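Transcriptional regulator (NtrC family) (Aquifex aeolicus, PDB 3DZD) probably activates transcription by sigma54 RNA polymerase as a response regulator whose AAA+ ATPase domain binds and hydrolyses ATP. Local coordinates at residues R237-L242 / N282-L287. Sequence-based numbering, arbitrary orientation.
Sequences RVQAKL and NFREDL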
loop_
_atom_site.group_PDB
_atom_site.type_symbol
_atom_site.label_atom_id
_atom_site.label_comp_id
_atom_site.label_asym_id
_atom_site.label_seq_id
_atom_site.Cartn_x
_atom_site.Cartn_y
_atom_site.Cartn_z
ATOM N N ARG A 237 -2.800 31.618 -4.136
ATOM C CA ARG A 237 -4.148 31.205 -4.491
ATOM C C ARG A 237 -4.475 29.886 -3.805
ATOM O O ARG A 237 -5.548 29.728 -3.221
ATOM C CB ARG A 237 -4.275 31.056 -6.010
ATOM C CG ARG A 237 -5.657 30.640 -6.467
ATOM C CD ARG A 237 -5.961 31.147 -7.871
ATOM N NE ARG A 237 -7.393 31.089 -8.148
ATOM C CZ ARG A 237 -8.034 29.966 -8.443
ATOM N NH1 ARG A 237 -7.365 28.822 -8.503
ATOM N NH2 ARG A 237 -9.339 29.983 -8.675
ATOM N N VAL A 238 -3.535 28.944 -3.889
ATOM C CA VAL A 238 -3.650 27.659 -3.209
ATOM C C VAL A 238 -3.694 27.850 -1.690
ATOM O O VAL A 238 -4.535 27.263 -1.012
ATOM C CB VAL A 238 -2.477 26.739 -3.564
ATOM C CG1 VAL A 238 -2.752 25.325 -3.086
ATOM C CG2 VAL A 238 -2.222 26.756 -5.061
ATOM N N GLN A 239 -2.790 28.685 -1.170
ATOM C CA GLN A 239 -2.743 29.000 0.255
ATOM C C GLN A 239 -4.118 29.369 0.764
ATOM O O GLN A 239 -4.541 28.919 1.826
ATOM C CB GLN A 239 -1.775 30.155 0.539
ATOM C CG GLN A 239 -0.316 29.808 0.283
ATOM C CD GLN A 239 0.627 30.968 0.534
ATOM O OE1 GLN A 239 0.336 31.860 1.325
ATOM N NE2 GLN A 239 1.772 30.953 -0.138
ATOM N N ALA A 240 -4.811 30.206 0.007
ATOM C CA ALA A 240 -6.125 30.683 0.410
ATOM C C ALA A 240 -7.130 29.536 0.417
ATOM O O ALA A 240 -7.889 29.365 1.370
ATOM C CB ALA A 240 -6.582 31.786 -0.520
ATOM N N LYS A 241 -7.122 28.750 -0.652
ATOM C CA LYS A 241 -7.990 27.586 -0.765
ATOM C C LYS A 241 -7.738 26.566 0.345
ATOM O O LYS A 241 -8.673 26.074 0.967
ATOM C CB LYS A 241 -7.811 26.933 -2.136
ATOM C CG LYS A 241 -8.324 27.795 -3.286
ATOM C CD LYS A 241 -8.108 27.112 -4.628
ATOM C CE LYS A 241 -8.763 25.738 -4.660
ATOM N NZ LYS A 241 -10.199 25.811 -4.263
ATOM N N LEU A 242 -6.466 26.251 0.574
ATOM C CA LEU A 242 -6.065 25.335 1.630
ATOM C C LEU A 242 -6.585 25.834 2.975
ATOM O O LEU A 242 -7.082 25.059 3.790
ATOM C CB LEU A 242 -4.539 25.217 1.661
ATOM C CG LEU A 242 -3.894 24.293 2.697
ATOM C CD1 LEU A 242 -4.386 22.864 2.531
ATOM C CD2 LEU A 242 -2.359 24.342 2.599
ATOM N N ASN A 282 4.515 36.952 1.326
ATOM C CA ASN A 282 4.619 35.771 0.470
ATOM C C ASN A 282 3.942 34.539 1.062
ATOM O O ASN A 282 4.038 33.438 0.517
ATOM C CB ASN A 282 6.083 35.458 0.166
ATOM C CG ASN A 282 6.812 36.632 -0.444
ATOM O OD1 ASN A 282 6.197 37.515 -1.045
ATOM N ND2 ASN A 282 8.131 36.652 -0.294
ATOM N N PHE A 283 3.265 34.731 2.187
ATOM C CA PHE A 283 2.586 33.633 2.860
ATOM C C PHE A 283 1.533 34.167 3.822
ATOM O O PHE A 283 1.811 35.059 4.625
ATOM C CB PHE A 283 3.592 32.756 3.608
ATOM C CG PHE A 283 3.078 31.388 3.921
ATOM C CD1 PHE A 283 3.236 30.350 3.015
ATOM C CD2 PHE A 283 2.418 31.139 5.111
ATOM C CE1 PHE A 283 2.754 29.078 3.299
ATOM C CE2 PHE A 283 1.933 29.872 5.399
ATOM C CZ PHE A 283 2.103 28.843 4.495
ATOM N N ARG A 284 0.326 33.616 3.730
ATOM C CA ARG A 284 -0.786 34.059 4.563
ATOM C C ARG A 284 -0.490 33.868 6.037
ATOM O O ARG A 284 0.012 32.829 6.459
ATOM C CB ARG A 284 -2.069 33.309 4.209
ATOM C CG ARG A 284 -2.408 33.296 2.730
ATOM C CD ARG A 284 -3.752 32.626 2.538
ATOM N NE ARG A 284 -4.763 33.251 3.385
ATOM C CZ ARG A 284 -5.721 34.048 2.926
ATOM N NH1 ARG A 284 -5.800 34.302 1.624
ATOM N NH2 ARG A 284 -6.602 34.583 3.762
ATOM N N GLU A 285 -0.829 34.879 6.819
ATOM C CA GLU A 285 -0.543 34.894 8.242
ATOM C C GLU A 285 -1.472 33.949 9.003
ATOM O O GLU A 285 -1.043 33.247 9.923
ATOM C CB GLU A 285 -0.682 36.322 8.773
ATOM C CG GLU A 285 -0.261 36.521 10.211
ATOM C CD GLU A 285 -0.595 37.914 10.721
ATOM O OE1 GLU A 285 -1.076 38.744 9.920
ATOM O OE2 GLU A 285 -0.378 38.178 11.921
ATOM N N ASP A 286 -2.746 33.941 8.622
ATOM C CA ASP A 286 -3.738 33.130 9.315
ATOM C C ASP A 286 -3.498 31.650 9.053
ATOM O O ASP A 286 -3.737 30.817 9.918
ATOM C CB ASP A 286 -5.163 33.540 8.915
ATOM C CG ASP A 286 -5.370 33.592 7.397
ATOM O OD1 ASP A 286 -4.451 33.223 6.633
ATOM O OD2 ASP A 286 -6.467 34.010 6.968
ATOM N N LEU A 287 -3.009 31.340 7.857
ATOM C CA LEU A 287 -2.721 29.973 7.464
ATOM C C LEU A 287 -1.508 29.467 8.222
ATOM O O LEU A 287 -1.435 28.298 8.595
ATOM C CB LEU A 287 -2.446 29.906 5.960
ATOM C CG LEU A 287 -1.812 28.610 5.456
ATOM C CD1 LEU A 287 -2.815 27.479 5.535
ATOM C CD2 LEU A 287 -1.304 28.768 4.037
#
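A side-chain amide of one helix pairs here with the backbone leading into another, inside the AAA+ ATPase domain of the P-loop NTPase fold. Helix 236-248, which follows the sheet strand 225-229, packs against the start of helix 285-291. Gln-239 carries the contact. Its CG lies beside the backbone N and the chain beyond is extended (chi2 179°), so the amide reaches the loop before the second helix. There Gln-239 OE1 accepts a hydrogen bond from N of Arg-284, the N-cap residue, at 3.0 Å. The donor sits nearly along the C=O axis. Gln-239 NE2 gives a straight but weak bond to Asn-282 O at 3.4 Å; the stronger partner of NE2 is Leu-234 O. Together these bonds hold the buried amide in one rotation. Gln-239 OE1 also lies over one face of the Phe-283 ring, and Gln-239 NE2 is 3.5 Å from Phe-283 CD1. Amide and ring planes are 35° apart. Nearer the helix backbone, Leu-287 CD2 touches Gln-239 CB at 3.8 Å, and the two side chains cross at about a right angle. Arg-284 CD runs over the helix backbone, 3.7 Å from Ala-240 N. A bend at chi3 (53°) then carries the guanidinium to Asp-286, with NH1 near Ala-240 CB. An alanine here would keep the backbone N-H but would probably loosen the cover over Gln-239 and Ala-240, and the salt bridge to Asp-286 would be lost. That bridge is side-on and bidentate: Arg-284 NE meets Asp-286 OD1, and Asp-286 OD2, lying in the guanidinium plane, takes Arg-284 NH2 at 3.3 Å on its syn lone pair.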